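Local coordinates for probable LRR receptor-like serine/threonine-protein kinase At4g26540 (Arabidopsis thaliana, PDB 5HZ0) that binds RGF peptide hormones at the cell surface through its extracellular leucine-rich repeats and passes the signal inward to maintain the root stem cell niche, at residues 448-453 / 471-476; 596-601 / 619-624; 113-118 / 137-142; 212-217 / 234-239. The protein carries 5 engineered substitutions. All coordinates share one frame; numbering follows the deposited sequence.

Contact 1: 448-453 / 471-476; sequences LEFLDL and LKFIDF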
# COMPACT_ATOMS: atom_id res chain seq x y z
N LEU A 448 -6.39 -19.52 -11.17
CA LEU A 448 -7.23 -18.35 -11.38
C LEU A 448 -8.32 -18.27 -10.32
O LEU A 448 -9.15 -19.16 -10.20
CB LEU A 448 -7.89 -18.47 -12.75
CG LEU A 448 -8.78 -17.31 -13.14
CD1 LEU A 448 -7.85 -16.11 -13.30
CD2 LEU A 448 -9.58 -17.61 -14.42
N GLU A 449 -8.26 -17.22 -9.50
CA GLU A 449 -9.31 -16.99 -8.51
C GLU A 449 -10.35 -15.91 -8.81
O GLU A 449 -11.43 -15.93 -8.25
CB GLU A 449 -8.68 -16.75 -7.15
CG GLU A 449 -7.78 -17.88 -6.75
CD GLU A 449 -7.26 -17.72 -5.35
OE1 GLU A 449 -6.76 -16.62 -5.01
OE2 GLU A 449 -7.35 -18.71 -4.58
N PHE A 450 -10.05 -15.00 -9.72
CA PHE A 450 -10.92 -13.86 -9.96
C PHE A 450 -11.06 -13.66 -11.45
O PHE A 450 -10.08 -13.35 -12.12
CB PHE A 450 -10.34 -12.60 -9.32
CG PHE A 450 -11.16 -11.34 -9.56
CD1 PHE A 450 -11.15 -10.70 -10.80
CD2 PHE A 450 -11.91 -10.76 -8.54
CE1 PHE A 450 -11.88 -9.54 -11.02
CE2 PHE A 450 -12.65 -9.59 -8.75
CZ PHE A 450 -12.63 -8.98 -10.00
N LEU A 451 -12.29 -13.80 -11.96
CA LEU A 451 -12.54 -13.65 -13.38
C LEU A 451 -13.71 -12.68 -13.59
O LEU A 451 -14.89 -13.02 -13.34
CB LEU A 451 -12.83 -15.03 -13.98
CG LEU A 451 -13.16 -15.07 -15.46
CD1 LEU A 451 -12.06 -14.42 -16.28
CD2 LEU A 451 -13.40 -16.50 -15.91
N ASP A 452 -13.39 -11.49 -14.10
CA ASP A 452 -14.40 -10.48 -14.37
C ASP A 452 -14.46 -10.20 -15.88
O ASP A 452 -13.59 -9.52 -16.43
CB ASP A 452 -13.99 -9.20 -13.65
CG ASP A 452 -15.14 -8.21 -13.46
OD1 ASP A 452 -16.19 -8.31 -14.15
OD2 ASP A 452 -14.96 -7.31 -12.61
N LEU A 453 -15.50 -10.72 -16.53
CA LEU A 453 -15.80 -10.45 -17.95
C LEU A 453 -16.97 -9.47 -18.25
O LEU A 453 -17.41 -9.36 -19.40
CB LEU A 453 -15.94 -11.76 -18.73
CG LEU A 453 -14.76 -12.74 -18.62
CD1 LEU A 453 -14.92 -13.94 -19.56
CD2 LEU A 453 -13.44 -12.03 -18.85
N LEU A 471 -11.66 -21.07 -8.99
CA LEU A 471 -12.41 -19.80 -9.03
C LEU A 471 -13.14 -19.42 -7.74
O LEU A 471 -13.80 -20.23 -7.10
CB LEU A 471 -13.35 -19.73 -10.25
CG LEU A 471 -12.61 -19.22 -11.50
CD1 LEU A 471 -13.36 -19.44 -12.81
CD2 LEU A 471 -12.24 -17.74 -11.33
N LYS A 472 -12.96 -18.17 -7.37
CA LYS A 472 -13.57 -17.58 -6.19
C LYS A 472 -14.63 -16.59 -6.67
O LYS A 472 -15.80 -16.64 -6.23
CB LYS A 472 -12.52 -16.91 -5.31
CG LYS A 472 -11.65 -17.86 -4.49
CD LYS A 472 -11.04 -17.12 -3.30
CE LYS A 472 -9.78 -17.78 -2.78
NZ LYS A 472 -10.08 -19.10 -2.16
N PHE A 473 -14.19 -15.65 -7.51
CA PHE A 473 -15.05 -14.61 -8.03
C PHE A 473 -15.35 -14.81 -9.53
O PHE A 473 -14.44 -14.98 -10.34
CB PHE A 473 -14.40 -13.24 -7.77
CG PHE A 473 -15.24 -12.05 -8.22
CD1 PHE A 473 -15.24 -11.64 -9.54
CD2 PHE A 473 -16.00 -11.34 -7.29
CE1 PHE A 473 -16.00 -10.56 -9.95
CE2 PHE A 473 -16.76 -10.26 -7.69
CZ PHE A 473 -16.76 -9.87 -9.02
N ILE A 474 -16.63 -14.76 -9.89
CA ILE A 474 -17.03 -14.80 -11.30
C ILE A 474 -18.04 -13.70 -11.61
O ILE A 474 -19.08 -13.65 -11.00
CB ILE A 474 -17.69 -16.14 -11.67
CG1 ILE A 474 -16.67 -17.28 -11.60
CG2 ILE A 474 -18.29 -16.09 -13.07
CD1 ILE A 474 -17.26 -18.61 -11.97
N ASP A 475 -17.71 -12.81 -12.55
CA ASP A 475 -18.70 -11.86 -13.03
C ASP A 475 -18.78 -11.89 -14.56
O ASP A 475 -17.91 -11.35 -15.24
CB ASP A 475 -18.31 -10.46 -12.55
CG ASP A 475 -19.45 -9.45 -12.68
OD1 ASP A 475 -20.45 -9.75 -13.36
OD2 ASP A 475 -19.33 -8.34 -12.09
N PHE A 476 -19.83 -12.50 -15.09
CA PHE A 476 -20.13 -12.54 -16.53
C PHE A 476 -21.28 -11.60 -16.92
O PHE A 476 -21.83 -11.68 -18.02
CB PHE A 476 -20.38 -13.96 -17.04
CG PHE A 476 -19.20 -14.89 -16.84
CD1 PHE A 476 -17.92 -14.39 -16.63
CD2 PHE A 476 -19.37 -16.26 -16.89
CE1 PHE A 476 -16.84 -15.23 -16.44
CE2 PHE A 476 -18.29 -17.11 -16.70
CZ PHE A 476 -17.03 -16.60 -16.49
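Phe-473 lies against Phe-450 in an offset stack, the centroids 4.3 Å apart and the planes turned by just 7°. Both rings have CG anti to the backbone N (chi1 -177° in Phe-473), which sends them out alongside one another from the same face of two parallel strands. Followed from its root, Phe-473 begins with CB beside Phe-450 CD2 at 3.6 Å. CG is equally near CD2 and CE2 of Phe-450, CD1 sits over the Phe-450 face toward the rim, and CE1 meets CE2 and CZ. On the far rim, CD2 and CZ of Phe-473 are nearest to Phe-450 CE2.

Beyond the rings, Asp-452 and Asp-475 also run side by side, with OD1 of Asp-452 3.8 Å from OD2 of Asp-475. This proximity of like charges is probably eased by His-454 and Ser-477, which bond the respective OD1 atoms. At the other end Glu-449 OE2 makes a long salt bridge of 3.7 Å to Lys-472 NZ, while its OE1 is held by Asn-425. On the reverse face Leu-451 CB meets Leu-471 CD2, and Leu-451 CD2 reaches the edge of the Phe-476 ring, 3.7 Å from CZ.

Glu-449 O takes two donors, Lys-472 N and Phe-473 N, the latter bond nearly straight. The parallel pairing then continues through Leu-451 to Leu-453. Such stacking of equivalent positions is the repeating principle of a leucine-rich repeat solenoid: strand 426-428 flanks strand 450-452, with Phe-426 stacked on Phe-450, and strand 497-499 flanks strand 473-475.

Contact 2: 596-601 / 619-624; sequences ISYNDF and LASNRG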
# COMPACT_ATOMS: atom_id res chain seq x y z
N ILE A 596 -39.94 -7.87 -3.26
CA ILE A 596 -40.96 -8.80 -3.78
C ILE A 596 -41.91 -8.26 -4.86
O ILE A 596 -42.87 -8.93 -5.24
CB ILE A 596 -41.76 -9.50 -2.65
CG1 ILE A 596 -42.28 -8.50 -1.60
CG2 ILE A 596 -40.90 -10.56 -1.96
CD1 ILE A 596 -43.31 -7.53 -2.10
N SER A 597 -41.68 -7.03 -5.31
CA SER A 597 -42.59 -6.33 -6.20
C SER A 597 -42.74 -6.95 -7.58
O SER A 597 -41.92 -7.75 -8.00
CB SER A 597 -42.16 -4.87 -6.34
OG SER A 597 -41.04 -4.75 -7.20
N TYR A 598 -43.80 -6.58 -8.27
CA TYR A 598 -44.14 -7.14 -9.59
C TYR A 598 -44.10 -8.66 -9.62
O TYR A 598 -43.41 -9.26 -10.42
CB TYR A 598 -43.31 -6.50 -10.70
CG TYR A 598 -43.51 -5.01 -10.77
CD1 TYR A 598 -44.52 -4.45 -11.56
CD2 TYR A 598 -42.71 -4.15 -10.02
CE1 TYR A 598 -44.71 -3.07 -11.61
CE2 TYR A 598 -42.89 -2.78 -10.06
CZ TYR A 598 -43.89 -2.25 -10.86
OH TYR A 598 -44.06 -0.88 -10.90
N ASN A 599 -44.83 -9.27 -8.70
CA ASN A 599 -45.05 -10.70 -8.71
C ASN A 599 -46.54 -10.95 -8.57
O ASN A 599 -47.34 -10.01 -8.58
CB ASN A 599 -44.26 -11.40 -7.60
CG ASN A 599 -42.85 -11.81 -8.04
OD1 ASN A 599 -42.69 -12.72 -8.87
ND2 ASN A 599 -41.84 -11.17 -7.47
N ASP A 600 -46.91 -12.22 -8.49
CA ASP A 600 -48.29 -12.65 -8.24
C ASP A 600 -48.60 -13.01 -6.78
O ASP A 600 -49.51 -13.77 -6.53
CB ASP A 600 -48.72 -13.74 -9.22
CG ASP A 600 -48.81 -13.23 -10.66
OD1 ASP A 600 -49.42 -12.15 -10.87
OD2 ASP A 600 -48.27 -13.89 -11.57
N PHE A 601 -47.74 -12.59 -5.85
CA PHE A 601 -47.93 -12.87 -4.42
C PHE A 601 -49.26 -12.35 -3.88
O PHE A 601 -49.82 -11.36 -4.37
CB PHE A 601 -46.79 -12.25 -3.57
CG PHE A 601 -45.43 -12.84 -3.81
CD1 PHE A 601 -45.20 -14.20 -3.70
CD2 PHE A 601 -44.35 -12.01 -4.12
CE1 PHE A 601 -43.93 -14.72 -3.91
CE2 PHE A 601 -43.08 -12.53 -4.33
CZ PHE A 601 -42.87 -13.88 -4.23
N LEU A 619 -46.34 -3.68 -2.61
CA LEU A 619 -47.49 -4.53 -2.36
C LEU A 619 -48.55 -4.28 -3.42
O LEU A 619 -49.39 -5.14 -3.69
CB LEU A 619 -48.09 -4.28 -0.97
CG LEU A 619 -47.19 -4.18 0.26
CD1 LEU A 619 -48.05 -4.10 1.50
CD2 LEU A 619 -46.22 -5.35 0.36
N ALA A 620 -48.53 -3.10 -4.01
CA ALA A 620 -49.56 -2.73 -4.98
C ALA A 620 -49.34 -3.40 -6.35
O ALA A 620 -50.29 -3.55 -7.13
CB ALA A 620 -49.66 -1.21 -5.11
N SER A 621 -48.10 -3.82 -6.61
CA SER A 621 -47.76 -4.50 -7.86
C SER A 621 -47.97 -6.02 -7.80
O SER A 621 -47.74 -6.72 -8.79
CB SER A 621 -46.32 -4.19 -8.30
OG SER A 621 -45.39 -4.53 -7.29
N ASN A 622 -48.36 -6.52 -6.64
CA ASN A 622 -48.67 -7.93 -6.47
C ASN A 622 -50.16 -8.27 -6.66
O ASN A 622 -50.92 -7.48 -7.19
CB ASN A 622 -48.12 -8.46 -5.15
CG ASN A 622 -46.65 -8.75 -5.20
OD1 ASN A 622 -46.23 -9.82 -5.66
ND2 ASN A 622 -45.84 -7.80 -4.74
N ARG A 623 -50.56 -9.47 -6.25
CA ARG A 623 -51.92 -9.92 -6.47
C ARG A 623 -52.85 -9.63 -5.28
O ARG A 623 -53.87 -8.99 -5.44
CB ARG A 623 -51.93 -11.40 -6.83
CG ARG A 623 -53.30 -11.95 -7.15
CD ARG A 623 -53.23 -13.45 -7.36
NE ARG A 623 -52.47 -13.83 -8.54
CZ ARG A 623 -52.11 -15.08 -8.82
NH1 ARG A 623 -52.45 -16.07 -8.00
NH2 ARG A 623 -51.42 -15.35 -9.92
N GLY A 624 -52.56 -10.25 -4.15
CA GLY A 624 -53.21 -10.02 -2.87
C GLY A 624 -52.47 -9.53 -1.62
O GLY A 624 -52.88 -9.94 -0.54
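Ser-621 and Asn-622 reach into the turn formed by residues 596-601, and the polar bonds they make are the first group of interactions. Ser-621 OG accepts the N-H of Tyr-598 at 2.8 Å in an almost straight bond and is also bonded to Asp-618 O. Asn-622 ND2 donates to Ile-596 O at 3.2 Å, lying above the plane of that carbonyl although the carbonyl oxygen sits in the plane of the amide; Asp-618 O is a second partner of ND2. The other end of the amide, OD1, receives a weak bond from Phe-601 N. An alanine at Asn-622 would probably cost Ile-596 O its donor from across the contact and leave Phe-601 N without this weak acceptor. Among backbone bonds, Phe-601 O is gripped twice, by Arg-623 N at 2.8 Å and by Gly-624 N at 3.0 Å.

Aromatic contact comes next. Ser-621 CB stands over the centre of the Tyr-598 ring, a CH-pi approach of 3.7 Å to the centroid, while its OG, placed between the backbone N and carbonyl carbon (chi1 56°), turns to the Tyr-598 amide. The charged pair is a long one: Asp-600 OD2 and Arg-623 NH2 form a salt bridge at 3.8 Å, and Asp-600 CB lies over one face of the guanidinium.

The arrangement joins the final turns of the solenoid. Residues 596-601 follow strand 593-595, and the partner segment leaves helix 616-620 for strand 624-627, where Leu-625 packs on Ile-596 and Phe-601; His-575 of the preceding turn stacks on Tyr-598.

Contact 3: 113-118 / 137-142; sequences ELMLFD and VLRAGG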
# COMPACT_ATOMS: atom_id res chain seq x y z
N GLU A 113 29.53 10.13 20.64
CA GLU A 113 28.32 9.39 20.35
C GLU A 113 27.27 9.65 21.44
O GLU A 113 27.57 9.55 22.63
CB GLU A 113 28.64 7.90 20.29
CG GLU A 113 29.95 7.59 19.57
CD GLU A 113 29.86 7.80 18.07
OE1 GLU A 113 28.74 7.73 17.53
OE2 GLU A 113 30.90 8.06 17.43
N LEU A 114 26.05 9.99 21.04
CA LEU A 114 24.93 10.08 21.98
C LEU A 114 23.71 9.36 21.42
O LEU A 114 23.11 9.82 20.45
CB LEU A 114 24.58 11.55 22.26
CG LEU A 114 23.28 11.81 23.03
CD1 LEU A 114 23.40 11.28 24.45
CD2 LEU A 114 22.90 13.29 23.02
N MET A 115 23.32 8.24 22.04
CA MET A 115 22.17 7.48 21.56
C MET A 115 21.04 7.48 22.59
O MET A 115 21.11 6.77 23.59
CB MET A 115 22.59 6.03 21.30
CG MET A 115 23.91 5.87 20.54
SD MET A 115 23.72 6.21 18.79
CE MET A 115 25.39 5.95 18.19
N LEU A 116 20.01 8.28 22.33
CA LEU A 116 18.78 8.29 23.15
C LEU A 116 17.56 7.62 22.52
O LEU A 116 16.50 7.58 23.12
CB LEU A 116 18.44 9.71 23.60
CG LEU A 116 19.66 10.43 24.19
CD1 LEU A 116 19.35 11.90 24.49
CD2 LEU A 116 20.19 9.70 25.42
N PHE A 117 17.72 7.08 21.31
CA PHE A 117 16.57 6.68 20.51
C PHE A 117 15.75 5.54 21.11
O PHE A 117 16.22 4.82 21.98
CB PHE A 117 16.98 6.38 19.06
CG PHE A 117 17.84 5.14 18.91
CD1 PHE A 117 17.26 3.89 18.74
CD2 PHE A 117 19.22 5.24 18.90
CE1 PHE A 117 18.05 2.76 18.59
CE2 PHE A 117 20.01 4.10 18.75
CZ PHE A 117 19.42 2.87 18.59
N ASP A 118 14.51 5.39 20.64
CA ASP A 118 13.59 4.36 21.14
C ASP A 118 13.37 4.41 22.67
O ASP A 118 13.61 3.43 23.39
CB ASP A 118 14.02 2.95 20.70
CG ASP A 118 13.74 2.69 19.23
OD1 ASP A 118 12.78 3.26 18.68
OD2 ASP A 118 14.48 1.91 18.61
N VAL A 137 27.55 11.76 16.28
CA VAL A 137 26.26 11.12 16.13
C VAL A 137 25.33 11.49 17.29
O VAL A 137 25.63 11.25 18.45
CB VAL A 137 26.41 9.58 16.09
CG1 VAL A 137 25.05 8.91 16.13
CG2 VAL A 137 27.20 9.13 14.85
N LEU A 138 24.19 12.10 16.96
CA LEU A 138 23.11 12.27 17.90
C LEU A 138 21.89 11.63 17.28
O LEU A 138 21.43 12.07 16.23
CB LEU A 138 22.86 13.76 18.21
CG LEU A 138 21.43 14.25 18.58
CD1 LEU A 138 20.84 13.57 19.81
CD2 LEU A 138 21.44 15.74 18.78
N ARG A 139 21.40 10.57 17.90
CA ARG A 139 20.16 9.96 17.44
C ARG A 139 19.21 9.83 18.61
O ARG A 139 19.43 9.00 19.50
CB ARG A 139 20.45 8.59 16.86
CG ARG A 139 21.58 8.58 15.84
CD ARG A 139 21.88 7.16 15.40
NE ARG A 139 20.67 6.52 14.91
CZ ARG A 139 20.50 5.21 14.82
NH1 ARG A 139 19.35 4.73 14.38
NH2 ARG A 139 21.47 4.39 15.18
N ALA A 140 18.20 10.70 18.59
CA ALA A 140 17.09 10.77 19.57
C ALA A 140 15.70 10.32 19.09
O ALA A 140 14.71 10.53 19.80
CB ALA A 140 17.02 12.14 20.20
N GLY A 141 15.60 9.80 17.87
CA GLY A 141 14.32 9.42 17.29
C GLY A 141 13.57 8.33 18.02
O GLY A 141 14.08 7.70 18.94
N GLY A 142 12.32 8.10 17.63
CA GLY A 142 11.49 7.15 18.35
C GLY A 142 11.26 7.52 19.81
O GLY A 142 11.25 6.65 20.69
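Phe-117 overlaps the guanidinium of Arg-139, the two flat groups stacked with their planes 22° apart. The cation-pi contact is off-centre: Arg-139 CZ is 4.5 Å from the ring centroid, and Phe-117 CE2 comes closest to NH2, at 3.9 Å. Phe-117 reaches this place with CG set between the backbone N and the carbonyl carbon (chi1 68°), while the arginine chain bends at chi3 (54°) as it turns NE aside. An alanine at Phe-117 would probably strip the guanidinium of the ring it lies against, leaving the peptide-side bonds of Arg-139 to hold it.

On the face of the strands that carries Arg-139, the bent side chain of Met-115 crosses its neighbours, its SD 4.0 Å from Arg-139 CD and its CE against Val-137 CG1. On the reverse face, which turns into the core, Leu-114 CD2 packs on Leu-138 CD1 at 3.8 Å. The backbones pair in parallel through Leu-114 and Leu-116, with Val-137 O, Leu-114 O and Arg-139 O as acceptors. Past the strands the pairing persists, Asp-118 N donating to Gly-141 O at 2.9 Å.

Phe-117, Asp-118 and residues 139-142 belong to the small-peptide recognition motif, and several of them meet the bound RGF peptide. Arg-139 NE and Gly-141 N each bond a modified side chain of the peptide, possibly its sulfotyrosine, and Phe-117 packs on a modified side chain as well; Asp-118 OD1 bonds the peptide backbone. The chemistry implies a recognition site in which an aromatic ring steadies a cation, and the cation, with a backbone N-H, would favour a negatively charged group on the hormone.

Contact 4: 212-217 / 234-239; sequences YLYQNS and SLLLWQ
The peptide-recognition surface of the leucine-rich repeat solenoid places Tyr-214 flat against Trp-238, one turn apart. The phenol and the five-membered ring of the indole form an offset stack, centroids 4.3 Å apart and planes at 9°. Closer to the backbone, Tyr-214 CB sits over that same indole ring in a CH-pi contact, 3.5 Å from its centroid. Matched first torsions (chi1 65° and 66°) put both CG atoms between the backbone N and the carbonyl carbon, and the rings lie side by side. Their polar atoms, Tyr-214 OH and Trp-238 NE1, both bond the backbone of the bound peptide.

Leu-236 is shared between two tyrosines, its CD1 3.7 Å from Tyr-212 CD1 and its CB against Tyr-214 CD1. Tyr-212 OH donates to Ser-234 OG at 3.2 Å, and Asn-210 OD1 is another partner of that serine hydroxyl. Gln-215 CG approaches Gln-239 NE2 at 3.5 Å, but Gln-215 OE1 is bonded to Thr-191. Backbone bonds run from Leu-213 N to Leu-236 O and from Gln-215 N to Trp-238 O, the latter 2.8 Å long.

The stack does not end with this pair. Tyr-190, from the turn before, stacks on Tyr-214, whereas on the following side strand 258-260 presents Leu-258 and Asp-260 to Leu-236 and Asp-260 also to Trp-238.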
# COMPACT_ATOMS: atom_id res chain seq x y z
N TYR A 212 16.30 12.84 4.77
CA TYR A 212 14.99 12.22 4.97
C TYR A 212 14.15 13.14 5.83
O TYR A 212 14.32 13.18 7.05
CB TYR A 212 15.11 10.87 5.70
CG TYR A 212 16.18 9.92 5.17
CD1 TYR A 212 16.53 9.90 3.82
CD2 TYR A 212 16.84 9.05 6.02
CE1 TYR A 212 17.50 9.05 3.34
CE2 TYR A 212 17.81 8.19 5.56
CZ TYR A 212 18.13 8.19 4.22
OH TYR A 212 19.10 7.35 3.77
N LEU A 213 13.27 13.89 5.16
CA LEU A 213 12.23 14.72 5.77
C LEU A 213 10.80 14.22 5.58
O LEU A 213 9.86 15.00 5.71
CB LEU A 213 12.40 16.17 5.36
CG LEU A 213 13.81 16.65 5.74
CD1 LEU A 213 14.08 18.05 5.23
CD2 LEU A 213 14.00 16.55 7.27
N TYR A 214 10.62 12.99 5.12
CA TYR A 214 9.27 12.56 4.75
C TYR A 214 8.25 12.50 5.90
O TYR A 214 8.61 12.47 7.08
CB TYR A 214 9.30 11.24 3.97
CG TYR A 214 9.81 10.03 4.74
CD1 TYR A 214 11.16 9.73 4.78
CD2 TYR A 214 8.92 9.19 5.38
CE1 TYR A 214 11.62 8.61 5.47
CE2 TYR A 214 9.37 8.08 6.06
CZ TYR A 214 10.71 7.79 6.11
OH TYR A 214 11.13 6.69 6.80
N GLN A 215 6.96 12.53 5.54
CA GLN A 215 5.87 12.50 6.52
C GLN A 215 5.91 13.60 7.58
O GLN A 215 5.84 13.36 8.77
CB GLN A 215 5.78 11.12 7.17
CG GLN A 215 5.29 10.07 6.20
CD GLN A 215 5.03 8.76 6.87
OE1 GLN A 215 5.84 8.30 7.68
NE2 GLN A 215 3.90 8.13 6.54
N ASN A 216 6.01 14.84 7.11
CA ASN A 216 5.87 16.01 7.95
C ASN A 216 4.90 16.92 7.23
O ASN A 216 4.18 16.46 6.35
CB ASN A 216 7.20 16.73 8.16
CG ASN A 216 8.18 15.91 8.96
OD1 ASN A 216 8.07 15.82 10.18
ND2 ASN A 216 9.16 15.32 8.27
N SER A 217 4.79 18.15 7.69
CA SER A 217 3.98 19.18 7.03
C SER A 217 4.74 20.22 6.23
O SER A 217 4.21 21.28 5.93
CB SER A 217 2.94 19.77 7.97
OG SER A 217 2.06 18.73 8.35
N SER A 234 20.60 10.03 -1.43
CA SER A 234 19.17 9.76 -1.30
C SER A 234 18.41 10.96 -0.75
O SER A 234 18.80 11.59 0.24
CB SER A 234 18.93 8.52 -0.46
OG SER A 234 19.49 8.67 0.83
N LEU A 235 17.35 11.31 -1.45
CA LEU A 235 16.52 12.42 -1.04
C LEU A 235 15.09 11.89 -0.80
O LEU A 235 14.37 11.57 -1.76
CB LEU A 235 16.57 13.48 -2.14
CG LEU A 235 16.09 14.91 -1.91
CD1 LEU A 235 16.83 15.57 -0.76
CD2 LEU A 235 16.24 15.73 -3.18
N LEU A 236 14.67 11.77 0.45
CA LEU A 236 13.28 11.37 0.71
C LEU A 236 12.54 12.55 1.31
O LEU A 236 12.65 12.84 2.51
CB LEU A 236 13.20 10.17 1.66
CG LEU A 236 13.81 8.85 1.20
CD1 LEU A 236 13.84 7.82 2.33
CD2 LEU A 236 13.07 8.29 0.01
N LEU A 237 11.68 13.15 0.51
CA LEU A 237 10.86 14.29 0.87
C LEU A 237 9.36 13.99 0.79
O LEU A 237 8.55 14.85 0.82
CB LEU A 237 11.27 15.47 -0.03
CG LEU A 237 12.67 16.07 -0.06
CD1 LEU A 237 12.63 17.27 -0.77
CD2 LEU A 237 13.21 16.36 1.27
N TRP A 238 9.03 12.73 0.67
CA TRP A 238 7.65 12.30 0.47
C TRP A 238 6.64 12.56 1.61
O TRP A 238 6.91 12.38 2.77
CB TRP A 238 7.53 10.82 -0.06
CG TRP A 238 7.98 9.74 0.86
CD1 TRP A 238 9.23 9.32 1.03
CD2 TRP A 238 7.20 8.95 1.73
NE1 TRP A 238 9.30 8.35 1.91
CE2 TRP A 238 8.06 8.07 2.35
CE3 TRP A 238 5.84 8.89 2.04
CZ2 TRP A 238 7.63 7.15 3.29
CZ3 TRP A 238 5.42 7.97 2.91
CH2 TRP A 238 6.30 7.10 3.54
N GLN A 239 5.42 12.89 1.19
CA GLN A 239 4.31 13.22 2.06
C GLN A 239 4.42 14.46 2.97
O GLN A 239 4.49 14.38 4.12
CB GLN A 239 3.92 11.99 2.83
CG GLN A 239 2.68 12.11 3.52
CD GLN A 239 2.20 10.85 4.08
OE1 GLN A 239 1.96 9.90 3.37
NE2 GLN A 239 2.00 10.84 5.34

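Overall arrangement
Contacts 1, 3 and 4 sample one principle, the pairing of equivalent positions in successive turns; contact 2 varies it at the C-terminal end. Contacts 3 and 4 are closest together, their centres 19 Å apart and nearest atoms about 10 Å, and both touch the bound peptide: contact 3 bonds a modified side chain and the backbone, contact 4 bonds the backbone. Contact 1, across the chain's centre and 40 Å from contact 4 between centres, repeats the stacked-ring theme. Contact 2, its centre 34 Å from that of contact 1 and 74 Å from that of contact 3, replaces strand pairing with helix and loop; its Ser-597 side chain lies about 6 Å from a bound N-acetylglucosamine.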